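Local coordinates for bifunctional protein PutA (Bdellovibrio bacteriovorus, PDB 5UR2) that probably oxidises proline to glutamate in two steps, with a flavin-dependent proline dehydrogenase and an NAD+-dependent L-glutamate gamma-semialdehyde dehydrogenase in one polypeptide, at residues M138-I144 with M400-V406; F235-E241 with F267-Q273. All coordinates share one frame; numbering follows the deposited sequence.

Interaction 1. Residues M138-I144 with M400-V406; sequences MTFTVDI and MREYAPV. With P5F (N-propargylglycine-modified flavin adenine dinucleotide), chain F.
With CG trans to the backbone N (chi1 -178°) and a bend at chi3 (-47°), the Arg401 side chain turns across strand 138-144. Its CG and CD lie along the Phe140 carbonyl, and NH1 donates to Phe140 O at 2.8 Å. That oxygen sits in the guanidinium plane, although the nitrogen stands 42° out of the carbonyl plane. Thr139 CG2 sits over the rim of one guanidinium face, 3.4 Å above the plane, while NE forms a salt bridge with Glu378. Together the bond from NH1 and the salt bridge from NE fix the rotation of the group. Backbone bonds run the whole length of the pair, from Thr139 N to Met400 O (2.9 Å) through to Val406 N to Asp143 O (2.9 Å). This parallel pairing of first and last strands closes the eight-stranded barrel of the proline dehydrogenase TIM-barrel domain. Arg401, Thr139, Thr141, Tyr403 and Asp143 share the face turned into the barrel, and of these Tyr403 touches the modified flavin. The Tyr403 ring runs obliquely past Thr141, CD1 to Thr141 CG2 3.7 Å, and sets CB 3.5 Å from flavin methyl C7M. Tyr403 OH lies 3.4 Å from inhibitor-derived C21 and is hydrogen-bonded to Lys198. On the other face Val142 CG1 packs on Val406 CG2 at 3.7 Å, and Val142 also touches helix 152-173; Glu402, beside the methyl of Met138, forms a salt bridge with Lys390.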
# COMPACT_ATOMS: atom_id res chain seq x y z
N MET B 138 -4.27 -57.99 32.44
CA MET B 138 -3.59 -56.97 31.65
C MET B 138 -2.27 -56.61 32.32
O MET B 138 -2.21 -56.47 33.54
CB MET B 138 -4.44 -55.68 31.53
CG MET B 138 -5.74 -55.81 30.75
SD MET B 138 -6.61 -54.24 30.53
CE MET B 138 -7.07 -53.81 32.21
N THR B 139 -1.23 -56.42 31.51
CA THR B 139 0.04 -55.95 32.05
C THR B 139 0.19 -54.46 31.71
O THR B 139 -0.79 -53.80 31.33
CB THR B 139 1.20 -56.82 31.54
OG1 THR B 139 2.44 -56.32 32.06
CG2 THR B 139 1.26 -56.84 30.03
N PHE B 140 1.40 -53.93 31.84
CA PHE B 140 1.59 -52.49 31.83
C PHE B 140 2.97 -52.16 31.30
O PHE B 140 3.86 -53.01 31.27
CB PHE B 140 1.42 -51.91 33.25
CG PHE B 140 2.48 -52.38 34.23
CD1 PHE B 140 3.72 -51.73 34.31
CD2 PHE B 140 2.25 -53.48 35.05
CE1 PHE B 140 4.70 -52.17 35.20
CE2 PHE B 140 3.22 -53.93 35.94
CZ PHE B 140 4.44 -53.28 36.03
N THR B 141 3.15 -50.90 30.93
CA THR B 141 4.48 -50.31 30.79
C THR B 141 4.42 -48.96 31.46
O THR B 141 3.49 -48.18 31.19
CB THR B 141 4.94 -50.21 29.32
OG1 THR B 141 6.27 -49.69 29.28
CG2 THR B 141 4.02 -49.32 28.48
N VAL B 142 5.35 -48.70 32.41
CA VAL B 142 5.32 -47.48 33.21
C VAL B 142 6.14 -46.39 32.55
O VAL B 142 7.27 -46.63 32.09
CB VAL B 142 5.80 -47.75 34.65
CG1 VAL B 142 5.91 -46.45 35.39
CG2 VAL B 142 4.82 -48.65 35.37
N ASP B 143 5.59 -45.17 32.50
CA ASP B 143 6.31 -44.03 31.97
C ASP B 143 6.19 -42.86 32.93
O ASP B 143 5.10 -42.56 33.43
CB ASP B 143 5.78 -43.62 30.59
CG ASP B 143 6.50 -42.40 30.03
OD1 ASP B 143 7.66 -42.53 29.57
OD2 ASP B 143 5.90 -41.30 30.06
N ILE B 144 7.32 -42.20 33.21
CA ILE B 144 7.35 -41.07 34.12
C ILE B 144 7.14 -39.79 33.33
O ILE B 144 8.02 -39.36 32.58
CB ILE B 144 8.67 -41.02 34.91
CG1 ILE B 144 8.86 -42.35 35.65
CG2 ILE B 144 8.65 -39.87 35.90
CD1 ILE B 144 10.22 -42.51 36.27
N MET B 400 -2.57 -58.05 26.54
CA MET B 400 -2.84 -56.62 26.47
C MET B 400 -1.97 -55.90 27.49
O MET B 400 -1.93 -56.27 28.67
CB MET B 400 -4.32 -56.32 26.75
CG MET B 400 -4.63 -54.83 26.94
SD MET B 400 -4.41 -53.80 25.46
CE MET B 400 -5.47 -54.72 24.34
N ARG B 401 -1.27 -54.87 27.03
CA ARG B 401 -0.40 -54.07 27.87
C ARG B 401 -0.89 -52.63 27.88
O ARG B 401 -1.07 -52.03 26.81
CB ARG B 401 1.05 -54.12 27.38
CG ARG B 401 2.02 -53.34 28.25
CD ARG B 401 3.49 -53.48 27.78
NE ARG B 401 3.84 -54.86 27.52
CZ ARG B 401 4.24 -55.72 28.46
NH1 ARG B 401 4.34 -55.33 29.72
NH2 ARG B 401 4.54 -56.97 28.13
N GLU B 402 -1.11 -52.08 29.07
CA GLU B 402 -1.58 -50.70 29.21
C GLU B 402 -0.40 -49.77 29.42
O GLU B 402 0.42 -49.98 30.32
CB GLU B 402 -2.54 -50.56 30.38
CG GLU B 402 -3.95 -51.05 30.13
CD GLU B 402 -4.88 -50.65 31.26
OE1 GLU B 402 -4.67 -51.18 32.37
OE2 GLU B 402 -5.81 -49.84 31.04
N TYR B 403 -0.33 -48.73 28.59
CA TYR B 403 0.58 -47.62 28.83
C TYR B 403 0.18 -46.89 30.10
O TYR B 403 -0.94 -46.39 30.21
CB TYR B 403 0.56 -46.68 27.62
CG TYR B 403 1.62 -45.63 27.66
CD1 TYR B 403 2.94 -45.94 27.30
CD2 TYR B 403 1.31 -44.33 28.03
CE1 TYR B 403 3.92 -44.96 27.33
CE2 TYR B 403 2.28 -43.34 28.06
CZ TYR B 403 3.59 -43.66 27.71
OH TYR B 403 4.56 -42.67 27.75
N ALA B 404 1.09 -46.84 31.07
CA ALA B 404 0.76 -46.43 32.43
C ALA B 404 1.51 -45.16 32.80
O ALA B 404 2.63 -45.22 33.34
CB ALA B 404 1.09 -47.57 33.41
N PRO B 405 0.94 -43.99 32.54
CA PRO B 405 1.63 -42.76 32.90
C PRO B 405 1.60 -42.56 34.41
O PRO B 405 0.61 -42.85 35.08
CB PRO B 405 0.84 -41.66 32.18
CG PRO B 405 -0.11 -42.39 31.25
CD PRO B 405 -0.35 -43.73 31.90
N VAL B 406 2.71 -42.03 34.92
CA VAL B 406 2.90 -41.67 36.32
C VAL B 406 3.47 -40.27 36.34
O VAL B 406 4.43 -39.98 35.61
CB VAL B 406 3.87 -42.65 37.01
CG1 VAL B 406 4.04 -42.28 38.46
CG2 VAL B 406 3.40 -44.09 36.87
PA P5F F . -6.55 -44.06 14.99
O1A P5F F . -6.88 -45.32 14.13
O2A P5F F . -7.61 -43.09 15.18
O5B P5F F . -5.46 -43.17 14.44
C5B P5F F . -5.24 -41.82 14.81
C4B P5F F . -3.85 -41.41 14.30
O4B P5F F . -3.79 -41.22 12.91
C3B P5F F . -3.27 -40.14 14.86
O3B P5F F . -2.76 -40.30 16.13
C2B P5F F . -2.22 -39.81 13.88
O2B P5F F . -1.09 -40.56 14.14
C1B P5F F . -2.82 -40.26 12.59
N9A P5F F . -3.46 -39.22 11.83
C8A P5F F . -4.50 -38.39 12.23
N7A P5F F . -4.81 -37.58 11.21
C5A P5F F . -4.00 -37.86 10.11
C6A P5F F . -3.86 -37.34 8.82
N6A P5F F . -4.70 -36.27 8.37
N1A P5F F . -2.93 -37.84 7.98
C2A P5F F . -2.12 -38.85 8.36
N3A P5F F . -2.21 -39.36 9.62
C4A P5F F . -3.12 -38.91 10.50
N1 P5F F . 2.96 -42.03 19.66
C2 P5F F . 4.30 -41.60 19.31
O2 P5F F . 4.45 -40.76 18.23
N3 P5F F . 5.44 -42.06 20.05
C4 P5F F . 5.31 -42.93 21.16
O4 P5F F . 6.47 -43.33 21.84
C4X P5F F . 3.91 -43.37 21.54
N5 P5F F . 3.65 -44.15 22.75
C5X P5F F . 2.36 -44.88 22.78
C6 P5F F . 2.22 -46.10 23.63
C7 P5F F . 1.02 -46.85 23.60
C7M P5F F . 0.89 -48.08 24.47
C8 P5F F . -0.06 -46.45 22.75
C8M P5F F . -1.35 -47.23 22.68
C9 P5F F . 0.07 -45.31 21.93
C9A P5F F . 1.33 -44.51 21.97
N10 P5F F . 1.47 -43.33 21.10
C10 P5F F . 2.81 -42.92 20.80
C1' P5F F . 0.32 -42.70 20.41
C2' P5F F . -0.04 -43.41 19.10
O2' P5F F . 0.97 -43.19 18.20
C3' P5F F . -1.37 -42.98 18.48
O3' P5F F . -1.30 -41.64 18.17
C4' P5F F . -2.59 -43.18 19.37
O4' P5F F . -2.32 -44.25 20.21
C5' P5F F . -3.94 -43.31 18.63
O5' P5F F . -3.86 -44.08 17.44
P P5F F . -4.97 -45.16 16.95
O1P P5F F . -4.47 -46.37 16.06
O2P P5F F . -5.66 -45.50 18.33
O3P P5F F . -6.19 -44.21 16.43
C21 P5F F . 4.31 -42.24 24.41
C22 P5F F . 4.03 -43.30 23.61
C23 P5F F . 5.68 -41.56 24.38

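Interaction 2. Residues F235-E241 with F267-Q273; sequences FVNLDME and FFGIVIQ. With P5F (N-propargylglycine-modified flavin adenine dinucleotide), chain F.
A beta-alpha-beta unit of the proline dehydrogenase barrel, strand 235-238, helix 246-257 and strand 268-273, brings these parallel strands together; the end of strand 268-273 and the loop after strand 235-238 hold the flavin. At the other end, the Phe235 ring lies across Phe267, CD2 to Phe267 CB 3.5 Å, with Phe267 O over one ring face. The ladder runs from Val236 N to Phe267 O, then Gly269 N to Val236 O and, nearly straight, Leu238 N to Gly269 O, 2.7 Å. Beyond a weak bond from Val271 N to Leu238 O the strands hand over to the cofactor. Met240 N donates to flavin O4 (3.1 Å) and Met240 O accepts from N3 (2.8 Å), while Gln273 NE2 reaches O2 at 2.7 Å. The same nitrogen also donates to Glu241 O, an acceptor close to the plane of the Gln273 amide, at 3.1 Å. One water donates to both Glu241 O and Gln273 OE1. Met240 lays CB on Val271 CB (3.7 Å) and, bent at chi2 and chi3, crosses Gln273. Asp239 OD2 comes within 3.2 Å of inhibitor-derived C23, its OD1 salt-bridged to Arg300. The donors to O2 and O4 would be expected to favour electron density on that pyrimidine edge, while the acceptor matches N3-H.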
# COMPACT_ATOMS: atom_id res chain seq x y z
N PHE B 235 11.84 -55.19 31.31
CA PHE B 235 11.74 -54.73 29.93
C PHE B 235 11.91 -53.22 29.88
O PHE B 235 11.24 -52.49 30.62
CB PHE B 235 10.39 -55.14 29.34
CG PHE B 235 10.33 -55.04 27.84
CD1 PHE B 235 10.28 -53.80 27.21
CD2 PHE B 235 10.30 -56.19 27.06
CE1 PHE B 235 10.23 -53.70 25.82
CE2 PHE B 235 10.26 -56.09 25.67
CZ PHE B 235 10.22 -54.84 25.05
N VAL B 236 12.81 -52.75 29.01
CA VAL B 236 13.04 -51.31 28.84
C VAL B 236 12.71 -50.94 27.40
O VAL B 236 13.32 -51.47 26.46
CB VAL B 236 14.47 -50.90 29.19
CG1 VAL B 236 14.59 -49.39 29.14
CG2 VAL B 236 14.81 -51.41 30.57
N ASN B 237 11.74 -50.04 27.24
CA ASN B 237 11.28 -49.57 25.95
C ASN B 237 11.69 -48.11 25.77
O ASN B 237 11.47 -47.29 26.66
CB ASN B 237 9.76 -49.72 25.82
CG ASN B 237 9.30 -49.59 24.39
OD1 ASN B 237 9.17 -48.48 23.87
ND2 ASN B 237 9.06 -50.72 23.74
N LEU B 238 12.28 -47.80 24.62
CA LEU B 238 12.67 -46.43 24.29
C LEU B 238 11.55 -45.85 23.44
O LEU B 238 11.24 -46.40 22.37
CB LEU B 238 14.00 -46.39 23.54
CG LEU B 238 14.60 -45.00 23.29
CD1 LEU B 238 14.85 -44.29 24.63
CD2 LEU B 238 15.89 -45.06 22.48
N ASP B 239 10.90 -44.79 23.94
CA ASP B 239 9.83 -44.15 23.18
C ASP B 239 10.40 -43.41 21.97
O ASP B 239 11.61 -43.21 21.83
CB ASP B 239 9.00 -43.21 24.05
CG ASP B 239 8.08 -43.97 25.04
OD1 ASP B 239 7.74 -45.14 24.79
OD2 ASP B 239 7.67 -43.38 26.06
N MET B 240 9.50 -43.00 21.08
CA MET B 240 9.88 -42.20 19.92
C MET B 240 9.18 -40.86 20.01
O MET B 240 7.94 -40.80 20.10
CB MET B 240 9.52 -42.87 18.60
CG MET B 240 10.08 -42.10 17.43
SD MET B 240 11.87 -42.03 17.45
CE MET B 240 12.22 -43.71 16.91
N GLU B 241 9.98 -39.79 19.97
CA GLU B 241 9.47 -38.43 20.08
C GLU B 241 9.32 -37.81 18.70
O GLU B 241 9.07 -38.53 17.72
CB GLU B 241 10.41 -37.61 20.99
CG GLU B 241 10.42 -38.14 22.42
CD GLU B 241 11.65 -37.72 23.22
OE1 GLU B 241 12.75 -38.25 22.94
OE2 GLU B 241 11.53 -36.87 24.14
N PHE B 267 14.75 -58.11 25.72
CA PHE B 267 13.67 -57.30 26.27
C PHE B 267 14.02 -55.81 26.33
O PHE B 267 13.88 -55.12 27.33
CB PHE B 267 13.28 -57.87 27.62
CG PHE B 267 12.80 -59.28 27.51
CD1 PHE B 267 11.79 -59.60 26.62
CD2 PHE B 267 13.43 -60.30 28.19
CE1 PHE B 267 11.35 -60.91 26.48
CE2 PHE B 267 12.99 -61.62 28.06
CZ PHE B 267 11.95 -61.92 27.19
N PHE B 268 14.51 -55.33 25.19
CA PHE B 268 14.59 -53.91 24.87
C PHE B 268 13.66 -53.66 23.69
O PHE B 268 13.52 -54.51 22.81
CB PHE B 268 16.02 -53.51 24.47
CG PHE B 268 17.02 -53.57 25.60
CD1 PHE B 268 16.75 -53.01 26.83
CD2 PHE B 268 18.26 -54.17 25.40
CE1 PHE B 268 17.69 -53.04 27.85
CE2 PHE B 268 19.20 -54.21 26.41
CZ PHE B 268 18.92 -53.65 27.64
N GLY B 269 13.02 -52.49 23.68
CA GLY B 269 12.12 -52.15 22.60
C GLY B 269 12.29 -50.71 22.16
O GLY B 269 12.72 -49.84 22.93
N ILE B 270 11.90 -50.47 20.91
CA ILE B 270 11.94 -49.15 20.27
C ILE B 270 10.59 -48.93 19.60
O ILE B 270 9.93 -49.88 19.16
CB ILE B 270 13.12 -49.04 19.26
CG1 ILE B 270 13.24 -47.65 18.61
CG2 ILE B 270 12.96 -50.07 18.16
CD1 ILE B 270 13.75 -46.54 19.47
N VAL B 271 10.16 -47.66 19.55
CA VAL B 271 8.90 -47.28 18.92
C VAL B 271 9.14 -46.86 17.48
O VAL B 271 10.08 -46.12 17.18
CB VAL B 271 8.21 -46.16 19.71
CG1 VAL B 271 7.02 -45.63 18.91
CG2 VAL B 271 7.73 -46.69 21.06
N ILE B 272 8.26 -47.31 16.58
CA ILE B 272 8.21 -46.82 15.21
C ILE B 272 6.82 -46.25 14.97
O ILE B 272 5.81 -46.85 15.36
CB ILE B 272 8.54 -47.95 14.21
CG1 ILE B 272 10.04 -48.30 14.28
CG2 ILE B 272 8.15 -47.54 12.79
CD1 ILE B 272 10.97 -47.17 13.83
N GLN B 273 6.77 -45.06 14.33
CA GLN B 273 5.52 -44.32 14.07
C GLN B 273 5.12 -44.49 12.61
O GLN B 273 5.76 -43.94 11.71
CB GLN B 273 5.69 -42.84 14.40
CG GLN B 273 6.08 -42.56 15.87
CD GLN B 273 7.08 -41.43 16.01
OE1 GLN B 273 8.01 -41.32 15.21
NE2 GLN B 273 6.92 -40.60 17.05
PA P5F F . -6.55 -44.06 14.99
O1A P5F F . -6.88 -45.32 14.13
O2A P5F F . -7.61 -43.09 15.18
O5B P5F F . -5.46 -43.17 14.44
C5B P5F F . -5.24 -41.82 14.81
C4B P5F F . -3.85 -41.41 14.30
O4B P5F F . -3.79 -41.22 12.91
C3B P5F F . -3.27 -40.14 14.86
O3B P5F F . -2.76 -40.30 16.13
C2B P5F F . -2.22 -39.81 13.88
O2B P5F F . -1.09 -40.56 14.14
C1B P5F F . -2.82 -40.26 12.59
N9A P5F F . -3.46 -39.22 11.83
C8A P5F F . -4.50 -38.39 12.23
N7A P5F F . -4.81 -37.58 11.21
C5A P5F F . -4.00 -37.86 10.11
C6A P5F F . -3.86 -37.34 8.82
N6A P5F F . -4.70 -36.27 8.37
N1A P5F F . -2.93 -37.84 7.98
C2A P5F F . -2.12 -38.85 8.36
N3A P5F F . -2.21 -39.36 9.62
C4A P5F F . -3.12 -38.91 10.50
N1 P5F F . 2.96 -42.03 19.66
C2 P5F F . 4.30 -41.60 19.31
O2 P5F F . 4.45 -40.76 18.23
N3 P5F F . 5.44 -42.06 20.05
C4 P5F F . 5.31 -42.93 21.16
O4 P5F F . 6.47 -43.33 21.84
C4X P5F F . 3.91 -43.37 21.54
N5 P5F F . 3.65 -44.15 22.75
C5X P5F F . 2.36 -44.88 22.78
C6 P5F F . 2.22 -46.10 23.63
C7 P5F F . 1.02 -46.85 23.60
C7M P5F F . 0.89 -48.08 24.47
C8 P5F F . -0.06 -46.45 22.75
C8M P5F F . -1.35 -47.23 22.68
C9 P5F F . 0.07 -45.31 21.93
C9A P5F F . 1.33 -44.51 21.97
N10 P5F F . 1.47 -43.33 21.10
C10 P5F F . 2.81 -42.92 20.80
C1' P5F F . 0.32 -42.70 20.41
C2' P5F F . -0.04 -43.41 19.10
O2' P5F F . 0.97 -43.19 18.20
C3' P5F F . -1.37 -42.98 18.48
O3' P5F F . -1.30 -41.64 18.17
C4' P5F F . -2.59 -43.18 19.37
O4' P5F F . -2.32 -44.25 20.21
C5' P5F F . -3.94 -43.31 18.63
O5' P5F F . -3.86 -44.08 17.44
P P5F F . -4.97 -45.16 16.95
O1P P5F F . -4.47 -46.37 16.06
O2P P5F F . -5.66 -45.50 18.33
O3P P5F F . -6.19 -44.21 16.43
C21 P5F F . 4.31 -42.24 24.41
C22 P5F F . 4.03 -43.30 23.61
C23 P5F F . 5.68 -41.56 24.38
O HOH W 1 9.06 -38.67 14.99

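In the fold
Both contacts are buried parallel pairings in one eight-stranded barrel: interaction 1 joins strands one and eight, interaction 2 strands three and four, and the second is nested in the chain loop closed by the first. Their centres lie 13 Å apart, with strand 194-197 between 138-144 and 235-238. Each reaches the modified flavin, but differently. Interaction 1 brings a tyrosine against the dimethylbenzene side and the inhibitor adduct by packing; interaction 2 grips the pyrimidine edge through backbone and amide hydrogen bonds. They meet beside the adduct, where Tyr403 OH and Asp239 OD2 are 3.6 Å apart and the carboxylates of Asp143 and Asp239 come close, with Lys198 nearby.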